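Long-range contact in thiaminase-I (PDB 4HCW), which belongs to the thiaminase I family and has a mixed beta-sheet flanked by helices: residues A[209-221]-A[228-241]. Residues are numbered along the deposited sequence; the frame is centred on the assembly and turned at random.
Sequences ASQREYINSVKQG and YVGYSESMCEIKDI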
# COMPACT_ATOMS: atom_id res chain seq x y z
N ALA A 209 -14.62 15.78 -4.27
CA ALA A 209 -13.74 16.55 -3.40
C ALA A 209 -12.40 15.86 -3.24
O ALA A 209 -12.33 14.64 -3.03
CB ALA A 209 -14.39 16.77 -2.04
N SER A 210 -11.32 16.63 -3.34
CA SER A 210 -9.97 16.09 -3.22
C SER A 210 -9.59 15.84 -1.77
O SER A 210 -10.30 16.25 -0.85
CB SER A 210 -8.96 17.03 -3.87
OG SER A 210 -9.00 18.31 -3.27
N GLN A 211 -8.47 15.16 -1.57
CA GLN A 211 -7.97 14.87 -0.23
C GLN A 211 -7.59 16.15 0.50
O GLN A 211 -7.84 16.29 1.69
CB GLN A 211 -6.77 13.92 -0.30
CG GLN A 211 -6.22 13.51 1.05
CD GLN A 211 -4.79 13.98 1.27
OE1 GLN A 211 -4.06 13.42 2.07
NE2 GLN A 211 -4.40 15.02 0.54
N ARG A 212 -7.00 17.09 -0.24
CA ARG A 212 -6.59 18.37 0.32
C ARG A 212 -7.78 19.16 0.87
O ARG A 212 -7.68 19.78 1.93
CB ARG A 212 -5.84 19.20 -0.74
CG ARG A 212 -5.66 20.67 -0.37
N GLU A 213 -8.90 19.12 0.16
CA GLU A 213 -10.11 19.80 0.60
C GLU A 213 -10.66 19.17 1.87
O GLU A 213 -11.15 19.86 2.76
CB GLU A 213 -11.17 19.77 -0.50
CG GLU A 213 -10.85 20.64 -1.71
CD GLU A 213 -11.94 20.60 -2.76
OE1 GLU A 213 -12.66 19.58 -2.84
OE2 GLU A 213 -12.09 21.60 -3.50
N TYR A 214 -10.57 17.84 1.95
CA TYR A 214 -11.07 17.11 3.11
C TYR A 214 -10.24 17.40 4.36
O TYR A 214 -10.79 17.65 5.43
CB TYR A 214 -11.10 15.61 2.83
CG TYR A 214 -11.37 14.76 4.05
CD1 TYR A 214 -12.66 14.58 4.52
CD2 TYR A 214 -10.33 14.14 4.73
CE1 TYR A 214 -12.92 13.80 5.63
CE2 TYR A 214 -10.58 13.36 5.85
CZ TYR A 214 -11.87 13.20 6.29
OH TYR A 214 -12.12 12.42 7.40
N ILE A 215 -8.92 17.35 4.21
CA ILE A 215 -8.01 17.60 5.32
C ILE A 215 -8.18 19.01 5.88
O ILE A 215 -8.22 19.20 7.10
CB ILE A 215 -6.54 17.37 4.91
CG1 ILE A 215 -6.32 15.91 4.50
CG2 ILE A 215 -5.59 17.74 6.04
CD1 ILE A 215 -6.64 14.91 5.59
N ASN A 216 -8.29 19.98 4.98
CA ASN A 216 -8.51 21.37 5.38
C ASN A 216 -9.80 21.55 6.17
O ASN A 216 -9.85 22.30 7.14
CB ASN A 216 -8.52 22.29 4.16
CG ASN A 216 -7.16 22.40 3.51
OD1 ASN A 216 -6.25 21.61 3.78
ND2 ASN A 216 -7.00 23.39 2.63
N SER A 217 -10.85 20.84 5.75
CA SER A 217 -12.15 20.93 6.41
C SER A 217 -12.12 20.32 7.81
O SER A 217 -12.70 20.87 8.74
CB SER A 217 -13.22 20.24 5.56
OG SER A 217 -12.93 18.87 5.36
N VAL A 218 -11.44 19.18 7.94
CA VAL A 218 -11.31 18.52 9.24
C VAL A 218 -10.52 19.38 10.21
O VAL A 218 -10.87 19.50 11.38
CB VAL A 218 -10.64 17.13 9.10
CG1 VAL A 218 -10.36 16.53 10.46
CG2 VAL A 218 -11.52 16.20 8.28
N LYS A 219 -9.45 20.00 9.71
CA LYS A 219 -8.63 20.91 10.50
C LYS A 219 -9.45 22.10 11.00
O LYS A 219 -9.32 22.51 12.15
CB LYS A 219 -7.44 21.41 9.70
CG LYS A 219 -6.30 20.42 9.54
CD LYS A 219 -5.13 21.06 8.81
CE LYS A 219 -3.92 20.14 8.77
NZ LYS A 219 -2.76 20.80 8.09
N GLN A 220 -10.29 22.64 10.13
CA GLN A 220 -11.08 23.82 10.44
C GLN A 220 -12.33 23.50 11.26
O GLN A 220 -13.16 24.38 11.50
CB GLN A 220 -11.45 24.58 9.16
CG GLN A 220 -10.26 25.17 8.43
N GLY A 221 -12.46 22.25 11.69
CA GLY A 221 -13.54 21.85 12.57
C GLY A 221 -14.87 21.62 11.88
O GLY A 221 -15.87 21.30 12.53
N TYR A 228 -14.53 8.79 5.04
CA TYR A 228 -13.36 9.01 4.19
C TYR A 228 -12.65 7.70 3.88
O TYR A 228 -12.42 6.88 4.78
CB TYR A 228 -12.39 9.99 4.87
CG TYR A 228 -11.08 10.18 4.12
CD1 TYR A 228 -10.97 11.13 3.12
CD2 TYR A 228 -9.96 9.42 4.44
CE1 TYR A 228 -9.78 11.31 2.43
CE2 TYR A 228 -8.77 9.60 3.76
CZ TYR A 228 -8.68 10.55 2.76
OH TYR A 228 -7.50 10.72 2.09
N VAL A 229 -12.32 7.50 2.62
CA VAL A 229 -11.58 6.31 2.20
C VAL A 229 -10.27 6.71 1.52
O VAL A 229 -10.25 7.55 0.62
CB VAL A 229 -12.40 5.42 1.25
CG1 VAL A 229 -11.65 4.13 0.96
CG2 VAL A 229 -13.76 5.11 1.86
N GLY A 230 -9.17 6.10 1.96
CA GLY A 230 -7.87 6.38 1.40
C GLY A 230 -6.77 5.67 2.18
O GLY A 230 -7.05 4.97 3.15
N TYR A 231 -5.53 5.86 1.76
CA TYR A 231 -4.40 5.26 2.45
C TYR A 231 -4.21 5.92 3.82
O TYR A 231 -4.60 7.07 4.01
CB TYR A 231 -3.12 5.41 1.63
CG TYR A 231 -3.25 4.98 0.19
CD1 TYR A 231 -3.60 3.68 -0.14
CD2 TYR A 231 -3.02 5.87 -0.85
CE1 TYR A 231 -3.72 3.28 -1.46
CE2 TYR A 231 -3.14 5.49 -2.17
CZ TYR A 231 -3.49 4.19 -2.47
OH TYR A 231 -3.61 3.79 -3.78
N SER A 232 -3.63 5.18 4.75
CA SER A 232 -3.39 5.71 6.09
C SER A 232 -2.38 6.86 6.06
O SER A 232 -2.43 7.76 6.90
CB SER A 232 -2.93 4.61 7.04
OG SER A 232 -1.84 3.88 6.50
N GLU A 233 -1.48 6.83 5.08
CA GLU A 233 -0.48 7.88 4.93
C GLU A 233 -1.11 9.22 4.56
O GLU A 233 -0.51 10.27 4.76
CB GLU A 233 0.56 7.50 3.86
CG GLU A 233 1.21 6.14 4.08
CD GLU A 233 0.50 5.03 3.33
OE1 GLU A 233 -0.08 4.14 3.98
OE2 GLU A 233 0.53 5.05 2.08
N SER A 234 -2.33 9.17 4.02
CA SER A 234 -3.03 10.38 3.62
C SER A 234 -3.75 11.03 4.80
O SER A 234 -4.34 12.10 4.67
CB SER A 234 -4.03 10.08 2.50
OG SER A 234 -4.96 9.09 2.89
N MET A 235 -3.68 10.38 5.96
CA MET A 235 -4.36 10.86 7.15
C MET A 235 -3.38 11.46 8.15
O MET A 235 -3.77 11.85 9.25
CB MET A 235 -5.14 9.72 7.81
CG MET A 235 -6.06 8.97 6.86
SD MET A 235 -6.72 7.46 7.59
CE MET A 235 -7.72 6.84 6.25
N CYS A 236 -2.11 11.54 7.77
CA CYS A 236 -1.05 11.97 8.68
C CYS A 236 -1.20 13.42 9.12
O CYS A 236 -0.77 13.79 10.21
CB CYS A 236 0.32 11.74 8.05
SG CYS A 236 0.75 12.88 6.71
N GLU A 237 -1.79 14.25 8.27
CA GLU A 237 -1.92 15.67 8.56
C GLU A 237 -3.04 15.98 9.56
O GLU A 237 -3.26 17.13 9.92
CB GLU A 237 -2.12 16.47 7.26
CG GLU A 237 -0.94 17.35 6.90
CD GLU A 237 -0.91 17.72 5.43
OE1 GLU A 237 -1.48 16.97 4.61
OE2 GLU A 237 -0.33 18.77 5.09
N ILE A 238 -3.73 14.94 10.00
CA ILE A 238 -4.77 15.08 11.01
C ILE A 238 -4.70 13.96 12.04
O ILE A 238 -5.72 13.58 12.63
CB ILE A 238 -6.19 15.09 10.39
CG1 ILE A 238 -6.40 13.85 9.52
CG2 ILE A 238 -6.42 16.36 9.58
CD1 ILE A 238 -7.81 13.72 8.98
N LYS A 239 -3.50 13.43 12.26
CA LYS A 239 -3.32 12.31 13.18
C LYS A 239 -3.60 12.70 14.63
O LYS A 239 -3.86 11.84 15.48
CB LYS A 239 -1.91 11.71 13.05
CG LYS A 239 -0.92 12.21 14.08
CD LYS A 239 0.40 11.46 13.98
CE LYS A 239 1.28 11.72 15.19
NZ LYS A 239 1.54 13.17 15.39
N ASP A 240 -3.57 14.00 14.90
CA ASP A 240 -3.87 14.52 16.23
C ASP A 240 -5.38 14.54 16.46
O ASP A 240 -5.86 14.12 17.51
CB ASP A 240 -3.29 15.92 16.41
CG ASP A 240 -1.78 15.94 16.28
OD1 ASP A 240 -1.12 15.01 16.78
OD2 ASP A 240 -1.25 16.90 15.68
N ILE A 241 -6.11 15.05 15.47
CA ILE A 241 -7.56 15.12 15.54
C ILE A 241 -8.18 13.72 15.57
O ILE A 241 -9.20 13.49 16.22
CB ILE A 241 -8.13 15.93 14.36
CG1 ILE A 241 -7.48 17.31 14.31
CG2 ILE A 241 -9.64 16.05 14.46
CD1 ILE A 241 -8.00 18.20 13.20
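Tyr228 lays its ring against that of Tyr214 in an offset stack, the planes 13° apart and the centroids separated by 4.4 Å. Tyr228 CD1 sits over one face of the Tyr214 ring, displaced toward its rim, while CG2 of Val218, one helical turn on, covers the opposite face. A Tyr214 chi1 of 170° places CG opposite the backbone N, and the ring extends toward Tyr228. The phenol oxygen of Tyr228 reaches the aliphatic part of Gln211, with Tyr228 OH 3.2 Å from Gln211 CG, and donates a hydrogen bond to Ser234 OG, which lies in the plane at the edge of the Tyr228 ring; the bond ties the ring to the 3-10 turn. Ser234 also meets Ile215 through its backbone, where CD1 of Ile215 rests near the carbonyl O. Further along, Glu237 turns CB to Ile215 CG2, and the extended chain of Lys219 crosses Glu237 at a slant, its CE 3.3 Å from the carbonyl O of Glu237. Lys219 NZ comes to 4.4 Å from Glu237 OE2, beyond salt-bridge range but probably still mutually attractive. Ile238 fills the middle of the apolar patch: its CD1 lies 3.8 Å from Ile215 CD1, while its CG2 branch approaches Val218 CG1 at 4.0 Å. Ile241 closes the row, CD1 packing 3.6 Å from the carbonyl O of Val218. Helix 211-219 thus packs through Tyr214 on Tyr228, next to strand 229-230, and through Ile215 and Val218 on 3-10 segment 232-237, Ile238 and the start of helix 239-244. Strand 110-125 adjoins this layer, Leu124 touching both Tyr214 and Met235, and Pro151 of helix 151-155 borders Gln211 and Tyr228.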